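Local structure of tetraacyldisaccharide 4'-kinase (Aquifex aeolicus, 4ITM) at residues A[186-191]-A[201-206]; A[277-282]-A[291-296]. The protein probably catalyses transfer of the gamma-phosphate of ATP to the 4'-position of a tetraacyldisaccharide 1-phosphate, giving lipid IVA. All coordinates share one frame; numbering follows the deposited sequence.

Interaction 1: residues A[186-191]-A[201-206]; sequences TYQEVE and TFKMFR. With ATP (adenosine-5'-triphosphate), chain B.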
ATOM      1  N   THR A 186       6.059  -9.641   6.114  1.00 21.35           N
ATOM      2  CA  THR A 186       5.482  -9.768   4.779  1.00 18.77           C
ATOM      3  C   THR A 186       6.378 -10.459   3.758  1.00 18.72           C
ATOM      4  O   THR A 186       7.515 -10.845   4.051  1.00 17.58           O
ATOM      5  CB  THR A 186       5.075  -8.401   4.201  1.00 20.54           C
ATOM      6  OG1 THR A 186       6.249  -7.635   3.906  1.00 17.28           O
ATOM      7  CG2 THR A 186       4.188  -7.644   5.186  1.00 12.50           C
ATOM      8  N   TYR A 187       5.838 -10.603   2.550  1.00 17.57           N
ATOM      9  CA  TYR A 187       6.459 -11.397   1.495  1.00 15.57           C
ATOM     10  C   TYR A 187       6.706 -12.853   1.934  1.00 16.56           C
ATOM     11  O   TYR A 187       7.679 -13.476   1.538  1.00 17.41           O
ATOM     12  CB  TYR A 187       7.734 -10.719   0.981  1.00 17.26           C
ATOM     13  CG  TYR A 187       7.455  -9.572   0.030  1.00 18.60           C
ATOM     14  CD1 TYR A 187       6.699  -8.466   0.434  1.00 16.55           C
ATOM     15  CD2 TYR A 187       7.936  -9.597  -1.275  1.00 23.75           C
ATOM     16  CE1 TYR A 187       6.428  -7.415  -0.447  1.00 14.79           C
ATOM     17  CE2 TYR A 187       7.681  -8.558  -2.160  1.00 25.18           C
ATOM     18  CZ  TYR A 187       6.934  -7.471  -1.744  1.00 24.96           C
ATOM     19  OH  TYR A 187       6.695  -6.452  -2.632  1.00 22.58           O
ATOM     20  N   GLN A 188       5.796 -13.388   2.746  1.00 18.29           N
ATOM     21  CA  GLN A 188       5.906 -14.757   3.245  1.00 18.99           C
ATOM     22  C   GLN A 188       5.804 -15.778   2.115  1.00 26.08           C
ATOM     23  O   GLN A 188       6.488 -16.797   2.131  1.00 30.17           O
ATOM     24  CB  GLN A 188       4.814 -15.039   4.280  1.00 19.02           C
ATOM     25  CG  GLN A 188       4.933 -14.219   5.571  1.00 19.08           C
ATOM     26  CD  GLN A 188       6.129 -14.643   6.404  1.00 20.85           C
ATOM     27  OE1 GLN A 188       6.651 -15.740   6.232  1.00 21.93           O
ATOM     28  NE2 GLN A 188       6.579 -13.767   7.301  1.00 21.84           N
ATOM     29  N   GLU A 189       4.948 -15.491   1.138  1.00 24.57           N
ATOM     30  CA  GLU A 189       4.693 -16.408   0.035  1.00 26.12           C
ATOM     31  C   GLU A 189       5.990 -16.752  -0.717  1.00 26.14           C
ATOM     32  O   GLU A 189       6.274 -17.920  -0.979  1.00 29.07           O
ATOM     33  CB  GLU A 189       3.634 -15.823  -0.923  1.00 20.95           C
ATOM     34  CG  GLU A 189       2.310 -15.399  -0.258  1.00 20.22           C
ATOM     35  CD  GLU A 189       2.310 -13.952   0.250  1.00 23.44           C
ATOM     36  OE1 GLU A 189       1.324 -13.556   0.909  1.00 22.98           O
ATOM     37  OE2 GLU A 189       3.279 -13.207  -0.011  1.00 20.32           O
ATOM     38  N   VAL A 190       6.778 -15.731  -1.043  1.00 21.70           N
ATOM     39  CA  VAL A 190       8.024 -15.929  -1.787  1.00 26.91           C
ATOM     40  C   VAL A 190       9.245 -16.130  -0.871  1.00 30.51           C
ATOM     41  O   VAL A 190      10.094 -16.969  -1.138  1.00 31.82           O
ATOM     42  CB  VAL A 190       8.279 -14.750  -2.757  1.00 27.63           C
ATOM     43  CG1 VAL A 190       9.645 -14.863  -3.410  1.00 33.00           C
ATOM     44  CG2 VAL A 190       7.194 -14.700  -3.811  1.00 27.12           C
ATOM     45  N   GLU A 191       9.324 -15.355   0.209  1.00 29.05           N
ATOM     46  CA  GLU A 191      10.438 -15.450   1.157  1.00 28.50           C
ATOM     47  C   GLU A 191       9.936 -15.559   2.593  1.00 26.19           C
ATOM     48  O   GLU A 191      10.016 -14.590   3.349  1.00 19.55           O
ATOM     49  CB  GLU A 191      11.332 -14.214   1.063  1.00 27.39           C
ATOM     50  CG  GLU A 191      12.399 -14.263  -0.009  1.00 43.65           C
ATOM     51  CD  GLU A 191      13.691 -13.609   0.455  1.00 50.88           C
ATOM     52  OE1 GLU A 191      13.752 -12.359   0.507  1.00 42.93           O
ATOM     53  OE2 GLU A 191      14.642 -14.350   0.785  1.00 58.60           O
ATOM     54  N   THR A 201       3.923  -9.553  16.894  1.00 24.69           N
ATOM     55  CA  THR A 201       4.405  -9.807  15.550  1.00 21.17           C
ATOM     56  C   THR A 201       3.452 -10.763  14.832  1.00 20.74           C
ATOM     57  O   THR A 201       2.943 -11.710  15.428  1.00 21.17           O
ATOM     58  CB  THR A 201       5.862 -10.341  15.604  1.00 22.72           C
ATOM     59  OG1 THR A 201       6.699  -9.375  16.263  1.00 18.02           O
ATOM     60  CG2 THR A 201       6.410 -10.601  14.216  1.00 19.35           C
ATOM     61  N   PHE A 202       3.190 -10.494  13.556  1.00 19.89           N
ATOM     62  CA  PHE A 202       2.173 -11.222  12.814  1.00 13.14           C
ATOM     63  C   PHE A 202       2.639 -11.457  11.387  1.00 19.19           C
ATOM     64  O   PHE A 202       3.030 -10.516  10.697  1.00 20.93           O
ATOM     65  CB  PHE A 202       0.858 -10.413  12.799  1.00 14.01           C
ATOM     66  CG  PHE A 202       0.439  -9.915  14.159  1.00 13.56           C
ATOM     67  CD1 PHE A 202       0.916  -8.703  14.644  1.00 11.70           C
ATOM     68  CD2 PHE A 202      -0.399 -10.675  14.967  1.00 18.30           C
ATOM     69  CE1 PHE A 202       0.559  -8.251  15.913  1.00 20.49           C
ATOM     70  CE2 PHE A 202      -0.774 -10.226  16.237  1.00 25.08           C
ATOM     71  CZ  PHE A 202      -0.290  -9.008  16.711  1.00 21.69           C
ATOM     72  N   LYS A 203       2.591 -12.706  10.937  1.00 19.55           N
ATOM     73  CA  LYS A 203       2.868 -13.002   9.534  1.00 20.53           C
ATOM     74  C   LYS A 203       1.641 -12.722   8.661  1.00 15.74           C
ATOM     75  O   LYS A 203       0.527 -13.117   8.993  1.00 16.35           O
ATOM     76  CB  LYS A 203       3.295 -14.458   9.347  1.00 15.47           C
ATOM     77  CG  LYS A 203       4.589 -14.862  10.054  1.00 21.31           C
ATOM     78  CD  LYS A 203       5.037 -16.231   9.544  1.00 19.48           C
ATOM     79  CE  LYS A 203       6.037 -16.886  10.465  1.00 21.64           C
ATOM     80  NZ  LYS A 203       6.264 -18.316  10.075  1.00 27.17           N
ATOM     81  N   MET A 204       1.862 -12.049   7.540  1.00 17.79           N
ATOM     82  CA  MET A 204       0.810 -11.769   6.577  1.00 14.96           C
ATOM     83  C   MET A 204       0.874 -12.752   5.394  1.00 16.39           C
ATOM     84  O   MET A 204       1.961 -13.048   4.879  1.00 17.50           O
ATOM     85  CB  MET A 204       0.944 -10.330   6.064  1.00 11.31           C
ATOM     86  CG  MET A 204      -0.123  -9.945   5.051  1.00 19.92           C
ATOM     87  SD  MET A 204      -0.113  -8.207   4.581  1.00 15.72           S
ATOM     88  CE  MET A 204       1.088  -8.226   3.256  1.00 10.40           C
ATOM     89  N   PHE A 205      -0.288 -13.249   4.972  1.00 13.24           N
ATOM     90  CA  PHE A 205      -0.392 -14.111   3.788  1.00 14.44           C
ATOM     91  C   PHE A 205      -1.480 -13.621   2.850  1.00 16.17           C
ATOM     92  O   PHE A 205      -2.504 -13.082   3.293  1.00 13.57           O
ATOM     93  CB  PHE A 205      -0.695 -15.573   4.156  1.00 15.23           C
ATOM     94  CG  PHE A 205       0.372 -16.224   4.979  1.00 22.01           C
ATOM     95  CD1 PHE A 205       0.388 -16.076   6.363  1.00 24.58           C
ATOM     96  CD2 PHE A 205       1.373 -16.969   4.375  1.00 23.29           C
ATOM     97  CE1 PHE A 205       1.373 -16.674   7.132  1.00 21.27           C
ATOM     98  CE2 PHE A 205       2.373 -17.566   5.133  1.00 22.86           C
ATOM     99  CZ  PHE A 205       2.371 -17.417   6.516  1.00 22.11           C
ATOM    100  N   ARG A 206      -1.253 -13.816   1.556  1.00 14.09           N
ATOM    101  CA  ARG A 206      -2.270 -13.532   0.558  1.00 13.97           C
ATOM    102  C   ARG A 206      -2.717 -14.840  -0.076  1.00 22.75           C
ATOM    103  O   ARG A 206      -1.913 -15.754  -0.248  1.00 21.03           O
ATOM    104  CB  ARG A 206      -1.739 -12.585  -0.526  1.00 16.36           C
ATOM    105  CG  ARG A 206      -1.910 -11.096  -0.225  1.00 17.90           C
ATOM    106  CD  ARG A 206      -1.002 -10.638   0.918  1.00 14.87           C
ATOM    107  NE  ARG A 206       0.408 -10.877   0.610  1.00 14.91           N
ATOM    108  CZ  ARG A 206       1.155 -10.086  -0.156  1.00 13.68           C
ATOM    109  NH1 ARG A 206       0.639  -8.985  -0.704  1.00 17.18           N
ATOM    110  NH2 ARG A 206       2.424 -10.392  -0.370  1.00 18.13           N
TER
HETATM  111  PG  ATP B 401       2.473  -2.030  -2.541  1.00 21.26           P
HETATM  112  O1G ATP B 401       3.710  -1.497  -1.876  1.00 25.38           O
HETATM  113  O2G ATP B 401       1.208  -1.991  -1.725  1.00 23.74           O
HETATM  114  O3G ATP B 401       2.278  -1.547  -3.962  1.00 32.40           O
HETATM  115  PB  ATP B 401       4.075  -4.335  -3.161  1.00 19.41           P
HETATM  116  O1B ATP B 401       4.864  -4.824  -1.965  1.00 25.30           O
HETATM  117  O2B ATP B 401       4.781  -3.483  -4.178  1.00 29.01           O
HETATM  118  O3B ATP B 401       2.702  -3.619  -2.722  1.00 36.45           O
HETATM  119  PA  ATP B 401       2.455  -6.737  -3.479  1.00 22.55           P
HETATM  120  O1A ATP B 401       3.182  -7.972  -3.940  1.00 24.59           O
HETATM  121  O2A ATP B 401       2.014  -6.656  -2.044  1.00 19.26           O
HETATM  122  O3A ATP B 401       3.481  -5.589  -3.956  1.00 29.96           O
HETATM  123  O5' ATP B 401       1.165  -6.512  -4.435  1.00 21.26           O
HETATM  124  C5' ATP B 401       1.366  -6.087  -5.791  1.00 18.87           C
HETATM  125  C4' ATP B 401       0.308  -5.084  -6.254  1.00 17.32           C
HETATM  126  O4' ATP B 401      -0.995  -5.679  -6.341  1.00 14.31           O
HETATM  127  C3' ATP B 401       0.179  -3.891  -5.318  1.00 17.91           C
HETATM  128  O3' ATP B 401       1.099  -2.857  -5.684  1.00 15.01           O
HETATM  129  C2' ATP B 401      -1.295  -3.504  -5.434  1.00 19.88           C
HETATM  130  O2' ATP B 401      -1.536  -2.681  -6.579  1.00 18.10           O
HETATM  131  C1' ATP B 401      -1.986  -4.812  -5.774  1.00 15.22           C
HETATM  132  N9  ATP B 401      -2.493  -5.531  -4.583  1.00 16.65           N
HETATM  133  C8  ATP B 401      -1.952  -5.527  -3.347  1.00 15.28           C
HETATM  134  N7  ATP B 401      -2.645  -6.323  -2.506  1.00 14.11           N
HETATM  135  C5  ATP B 401      -3.657  -6.863  -3.226  1.00 17.97           C
HETATM  136  C6  ATP B 401      -4.767  -7.802  -2.950  1.00 16.85           C
HETATM  137  N6  ATP B 401      -4.935  -8.332  -1.709  1.00 17.58           N
HETATM  138  N1  ATP B 401      -5.603  -8.097  -3.980  1.00 20.72           N
HETATM  139  C2  ATP B 401      -5.431  -7.582  -5.218  1.00 21.45           C
HETATM  140  N3  ATP B 401      -4.447  -6.725  -5.541  1.00 14.82           N
HETATM  141  C4  ATP B 401      -3.547  -6.344  -4.597  1.00 17.46           C
HETATM  142  O   HOH W   1       3.173 -11.883   2.809  1.00 16.03           O
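The Glu189 carboxylate meets the guanidinium of Arg206 side-on, the two planes 50° apart; Met204 CE sits over one guanidinium face toward its rim, and O2A of the ATP alpha-phosphate lies at the edge, in plane. Over one face of the Phe205 ring, again toward the rim, comes Gln188 CG, and the Tyr187 ring has ATP O1B at its edge. The salt bridge runs from Arg206 NE to Glu189 OE1 (2.8 Å) and from Arg206 NH2 to Glu189 OE2 (3.0 Å), both on the syn side, 30° out of the carboxylate plane. Arg206 N gives OE1 of Glu189 another 2.7 Å bond, through the anti lone pair. Bends at chi2 and chi3 curl the arginine back so that N and NE reach one oxygen. Its NH1 bonds ATP O2A at 3.0 Å and also Ser53 OG. Tyr187 OH donates to ATP O1B at 2.5 Å. Water 1 accepts from Gln188 N and lies near Met204 O. An alanine in place of Arg206 would remove a donor to the alpha-phosphate and is likely to leave the Glu189 carboxylate without its charged mate. Glu189 thus probably acts in the second shell, fixing the rotation of a guanidinium edge-on to the phosphate.

Interaction 2: residues A[277-282]-A[291-296]; sequences TTPKDL and VFALNF. With ATP (adenosine-5'-triphosphate), chain B.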
ATOM      1  N   THR A 277      -4.874  -7.977 -16.203  1.00 22.95           N
ATOM      2  CA  THR A 277      -3.800  -7.032 -15.956  1.00 19.20           C
ATOM      3  C   THR A 277      -3.702  -6.756 -14.448  1.00 18.00           C
ATOM      4  O   THR A 277      -4.406  -7.384 -13.647  1.00 18.02           O
ATOM      5  CB  THR A 277      -3.999  -5.744 -16.789  1.00 21.40           C
ATOM      6  OG1 THR A 277      -2.851  -4.897 -16.671  1.00 19.53           O
ATOM      7  CG2 THR A 277      -5.272  -4.995 -16.356  1.00 18.13           C
ATOM      8  N   THR A 278      -2.830  -5.832 -14.062  1.00 18.07           N
ATOM      9  CA  THR A 278      -2.640  -5.503 -12.645  1.00 20.11           C
ATOM     10  C   THR A 278      -3.668  -4.473 -12.209  1.00 16.47           C
ATOM     11  O   THR A 278      -4.200  -3.731 -13.042  1.00 22.46           O
ATOM     12  CB  THR A 278      -1.233  -4.905 -12.361  1.00 18.09           C
ATOM     13  OG1 THR A 278      -1.160  -3.591 -12.921  1.00 25.67           O
ATOM     14  CG2 THR A 278      -0.134  -5.783 -12.962  1.00 19.40           C
ATOM     15  N   PRO A 279      -3.973  -4.433 -10.905  1.00 23.53           N
ATOM     16  CA  PRO A 279      -4.916  -3.404 -10.450  1.00 17.80           C
ATOM     17  C   PRO A 279      -4.412  -1.986 -10.744  1.00 18.09           C
ATOM     18  O   PRO A 279      -5.232  -1.112 -11.014  1.00 22.25           O
ATOM     19  CB  PRO A 279      -5.022  -3.683  -8.947  1.00 24.52           C
ATOM     20  CG  PRO A 279      -4.806  -5.175  -8.857  1.00 14.53           C
ATOM     21  CD  PRO A 279      -3.710  -5.440  -9.861  1.00 15.44           C
ATOM     22  N   LYS A 280      -3.096  -1.778 -10.741  1.00 16.84           N
ATOM     23  CA  LYS A 280      -2.528  -0.471 -11.068  1.00 25.48           C
ATOM     24  C   LYS A 280      -2.776  -0.087 -12.522  1.00 25.06           C
ATOM     25  O   LYS A 280      -2.875   1.101 -12.851  1.00 20.60           O
ATOM     26  CB  LYS A 280      -1.025  -0.411 -10.762  1.00 26.51           C
ATOM     27  CG  LYS A 280      -0.689  -0.035  -9.332  1.00 34.57           C
ATOM     28  CD  LYS A 280       0.814   0.184  -9.101  1.00 46.07           C
ATOM     29  CE  LYS A 280       1.636  -1.062  -9.407  1.00 52.34           C
ATOM     30  NZ  LYS A 280       3.072  -0.898  -9.018  1.00 54.46           N
ATOM     31  N   ASP A 281      -2.855  -1.082 -13.393  1.00 18.03           N
ATOM     32  CA  ASP A 281      -3.207  -0.808 -14.780  1.00 22.83           C
ATOM     33  C   ASP A 281      -4.721  -0.701 -14.962  1.00 18.14           C
ATOM     34  O   ASP A 281      -5.205   0.095 -15.775  1.00 18.78           O
ATOM     35  CB  ASP A 281      -2.655  -1.888 -15.704  1.00 26.66           C
ATOM     36  CG  ASP A 281      -1.148  -1.941 -15.698  1.00 32.64           C
ATOM     37  OD1 ASP A 281      -0.519  -0.942 -16.104  1.00 38.85           O
ATOM     38  OD2 ASP A 281      -0.595  -2.983 -15.293  1.00 32.59           O
ATOM     39  N   LEU A 282      -5.458  -1.509 -14.208  1.00 17.89           N
ATOM     40  CA  LEU A 282      -6.917  -1.600 -14.353  1.00 16.78           C
ATOM     41  C   LEU A 282      -7.621  -0.248 -14.143  1.00 23.68           C
ATOM     42  O   LEU A 282      -8.606   0.063 -14.821  1.00 17.39           O
ATOM     43  CB  LEU A 282      -7.480  -2.657 -13.396  1.00 15.94           C
ATOM     44  CG  LEU A 282      -8.944  -3.040 -13.632  1.00 19.65           C
ATOM     45  CD1 LEU A 282      -9.143  -3.543 -15.072  1.00 18.28           C
ATOM     46  CD2 LEU A 282      -9.415  -4.084 -12.628  1.00 15.41           C
ATOM     47  N   VAL A 291     -11.782  -6.572 -19.337  1.00 19.75           N
ATOM     48  CA  VAL A 291     -10.469  -6.445 -18.694  1.00 20.15           C
ATOM     49  C   VAL A 291     -10.619  -6.645 -17.190  1.00 24.91           C
ATOM     50  O   VAL A 291     -11.478  -6.010 -16.555  1.00 21.25           O
ATOM     51  CB  VAL A 291      -9.842  -5.074 -18.962  1.00 19.01           C
ATOM     52  CG1 VAL A 291      -8.433  -5.012 -18.395  1.00 19.36           C
ATOM     53  CG2 VAL A 291      -9.830  -4.785 -20.461  1.00 22.83           C
ATOM     54  N   PHE A 292      -9.800  -7.539 -16.630  1.00 22.97           N
ATOM     55  CA  PHE A 292      -9.910  -7.926 -15.219  1.00 18.92           C
ATOM     56  C   PHE A 292      -8.542  -7.923 -14.538  1.00 21.91           C
ATOM     57  O   PHE A 292      -7.508  -7.939 -15.207  1.00 17.59           O
ATOM     58  CB  PHE A 292     -10.549  -9.316 -15.057  1.00 18.24           C
ATOM     59  CG  PHE A 292     -11.877  -9.470 -15.763  1.00 26.79           C
ATOM     60  CD1 PHE A 292     -11.930  -9.731 -17.128  1.00 19.83           C
ATOM     61  CD2 PHE A 292     -13.076  -9.359 -15.062  1.00 26.72           C
ATOM     62  CE1 PHE A 292     -13.153  -9.869 -17.787  1.00 26.97           C
ATOM     63  CE2 PHE A 292     -14.300  -9.498 -15.711  1.00 22.71           C
ATOM     64  CZ  PHE A 292     -14.336  -9.754 -17.077  1.00 24.07           C
ATOM     65  N   ALA A 293      -8.558  -7.896 -13.206  1.00 16.52           N
ATOM     66  CA  ALA A 293      -7.354  -8.050 -12.395  1.00 16.29           C
ATOM     67  C   ALA A 293      -7.609  -9.155 -11.392  1.00 16.40           C
ATOM     68  O   ALA A 293      -8.751  -9.554 -11.187  1.00 22.43           O
ATOM     69  CB  ALA A 293      -7.002  -6.749 -11.681  1.00 15.54           C
ATOM     70  N   LEU A 294      -6.541  -9.661 -10.788  1.00 21.89           N
ATOM     71  CA  LEU A 294      -6.646 -10.708  -9.778  1.00 18.75           C
ATOM     72  C   LEU A 294      -6.866 -10.055  -8.425  1.00 24.47           C
ATOM     73  O   LEU A 294      -6.259  -9.030  -8.121  1.00 27.13           O
ATOM     74  CB  LEU A 294      -5.362 -11.539  -9.722  1.00 20.21           C
ATOM     75  CG  LEU A 294      -4.810 -12.158 -11.010  1.00 20.58           C
ATOM     76  CD1 LEU A 294      -3.458 -12.791 -10.742  1.00 20.84           C
ATOM     77  CD2 LEU A 294      -5.770 -13.179 -11.564  1.00 22.26           C
ATOM     78  N   ASN A 295      -7.730 -10.658  -7.621  1.00 23.33           N
ATOM     79  CA  ASN A 295      -8.014 -10.182  -6.283  1.00 21.76           C
ATOM     80  C   ASN A 295      -7.553 -11.236  -5.280  1.00 22.53           C
ATOM     81  O   ASN A 295      -7.831 -12.418  -5.457  1.00 20.84           O
ATOM     82  CB  ASN A 295      -9.519  -9.913  -6.139  1.00 26.07           C
ATOM     83  CG  ASN A 295      -9.895  -9.386  -4.765  1.00 26.95           C
ATOM     84  OD1 ASN A 295      -9.324  -8.410  -4.271  1.00 31.01           O
ATOM     85  ND2 ASN A 295     -10.846 -10.047  -4.133  1.00 29.86           N
ATOM     86  N   PHE A 296      -6.829 -10.810  -4.244  1.00 17.52           N
ATOM     87  CA  PHE A 296      -6.321 -11.734  -3.228  1.00 18.03           C
ATOM     88  C   PHE A 296      -6.877 -11.398  -1.852  1.00 17.12           C
ATOM     89  O   PHE A 296      -6.897 -10.225  -1.452  1.00 18.91           O
ATOM     90  CB  PHE A 296      -4.787 -11.691  -3.166  1.00 16.42           C
ATOM     91  CG  PHE A 296      -4.117 -12.228  -4.391  1.00 20.71           C
ATOM     92  CD1 PHE A 296      -3.903 -11.414  -5.494  1.00 17.59           C
ATOM     93  CD2 PHE A 296      -3.701 -13.552  -4.448  1.00 19.15           C
ATOM     94  CE1 PHE A 296      -3.293 -11.909  -6.625  1.00 21.10           C
ATOM     95  CE2 PHE A 296      -3.083 -14.050  -5.581  1.00 23.47           C
ATOM     96  CZ  PHE A 296      -2.884 -13.230  -6.671  1.00 20.96           C
TER
HETATM   97  PG  ATP B 401       2.473  -2.030  -2.541  1.00 21.26           P
HETATM   98  O1G ATP B 401       3.710  -1.497  -1.876  1.00 25.38           O
HETATM   99  O2G ATP B 401       1.208  -1.991  -1.725  1.00 23.74           O
HETATM  100  O3G ATP B 401       2.278  -1.547  -3.962  1.00 32.40           O
HETATM  101  PB  ATP B 401       4.075  -4.335  -3.161  1.00 19.41           P
HETATM  102  O1B ATP B 401       4.864  -4.824  -1.965  1.00 25.30           O
HETATM  103  O2B ATP B 401       4.781  -3.483  -4.178  1.00 29.01           O
HETATM  104  O3B ATP B 401       2.702  -3.619  -2.722  1.00 36.45           O
HETATM  105  PA  ATP B 401       2.455  -6.737  -3.479  1.00 22.55           P
HETATM  106  O1A ATP B 401       3.182  -7.972  -3.940  1.00 24.59           O
HETATM  107  O2A ATP B 401       2.014  -6.656  -2.044  1.00 19.26           O
HETATM  108  O3A ATP B 401       3.481  -5.589  -3.956  1.00 29.96           O
HETATM  109  O5' ATP B 401       1.165  -6.512  -4.435  1.00 21.26           O
HETATM  110  C5' ATP B 401       1.366  -6.087  -5.791  1.00 18.87           C
HETATM  111  C4' ATP B 401       0.308  -5.084  -6.254  1.00 17.32           C
HETATM  112  O4' ATP B 401      -0.995  -5.679  -6.341  1.00 14.31           O
HETATM  113  C3' ATP B 401       0.179  -3.891  -5.318  1.00 17.91           C
HETATM  114  O3' ATP B 401       1.099  -2.857  -5.684  1.00 15.01           O
HETATM  115  C2' ATP B 401      -1.295  -3.504  -5.434  1.00 19.88           C
HETATM  116  O2' ATP B 401      -1.536  -2.681  -6.579  1.00 18.10           O
HETATM  117  C1' ATP B 401      -1.986  -4.812  -5.774  1.00 15.22           C
HETATM  118  N9  ATP B 401      -2.493  -5.531  -4.583  1.00 16.65           N
HETATM  119  C8  ATP B 401      -1.952  -5.527  -3.347  1.00 15.28           C
HETATM  120  N7  ATP B 401      -2.645  -6.323  -2.506  1.00 14.11           N
HETATM  121  C5  ATP B 401      -3.657  -6.863  -3.226  1.00 17.97           C
HETATM  122  C6  ATP B 401      -4.767  -7.802  -2.950  1.00 16.85           C
HETATM  123  N6  ATP B 401      -4.935  -8.332  -1.709  1.00 17.58           N
HETATM  124  N1  ATP B 401      -5.603  -8.097  -3.980  1.00 20.72           N
HETATM  125  C2  ATP B 401      -5.431  -7.582  -5.218  1.00 21.45           C
HETATM  126  N3  ATP B 401      -4.447  -6.725  -5.541  1.00 14.82           N
HETATM  127  C4  ATP B 401      -3.547  -6.344  -4.597  1.00 17.46           C
HETATM  128  O   HOH W   2      -3.972  -8.796 -11.405  1.00 16.92           O
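Ala293 CB lies at the apolar centre, with Leu282 CD2 3.7 Å away and Pro279 CG at 3.9 Å. Leu282 has CG anti to its backbone nitrogen (chi1 -169°), and its two methyls part company: while CD2 takes the alanine, CD1 slides past Val291 to pack on CG1 at 3.7 Å. That same valine methyl also touches Thr277 CG2. At the backbone, Thr277 N donates to Phe292 O (2.8 Å), and Ala293 CA makes a CH...O contact with Thr277 O. One step along, water 2 takes over from a direct bond: it donates to Thr277 O at 2.7 Å and accepts from Leu294 N, so the chains part while both polar atoms remain satisfied. Thr278 N-caps the helix at 279-282, its OG1 accepting from Asp281 N and donating to Asp281 OD2, while Asp281 OD1 bonds Tyr264 OH. Further along the strand the backbone reads the base, with Phe296 N bonding ATP N1 (3.0 Å) and ATP N6 bonding Phe296 O (2.7 Å). Strand 275-277, the short helix and the parallel strand 291-300 are arranged as a short strand-helix-strand crossover, whose last strand recognises the Watson-Crick edge of adenine in the nucleotide pocket.

Interactions 1 and 2 grip two different parts of one ATP: residues 186-191 and 201-206 bond to its beta- and alpha-phosphates, respectively, whereas 291-296 takes the adenine and Pro279 CG lies 3.7 Å from ATP N3. Their centres are 21 Å apart, yet they meet where Arg206 CB packs on Phe296 CB at 4.1 Å. Strands 201-212 and 291-300 are antiparallel neighbours in the same sheet, so the residue bonded to the alpha-phosphate and the residue reading the base come side by side. Gly50, Thr52 and Ser53 bond the nucleotide too; the first two belong to the predicted ATP-binding P-loop, and the Pro279 side chain lies about 7 Å from that of Thr52.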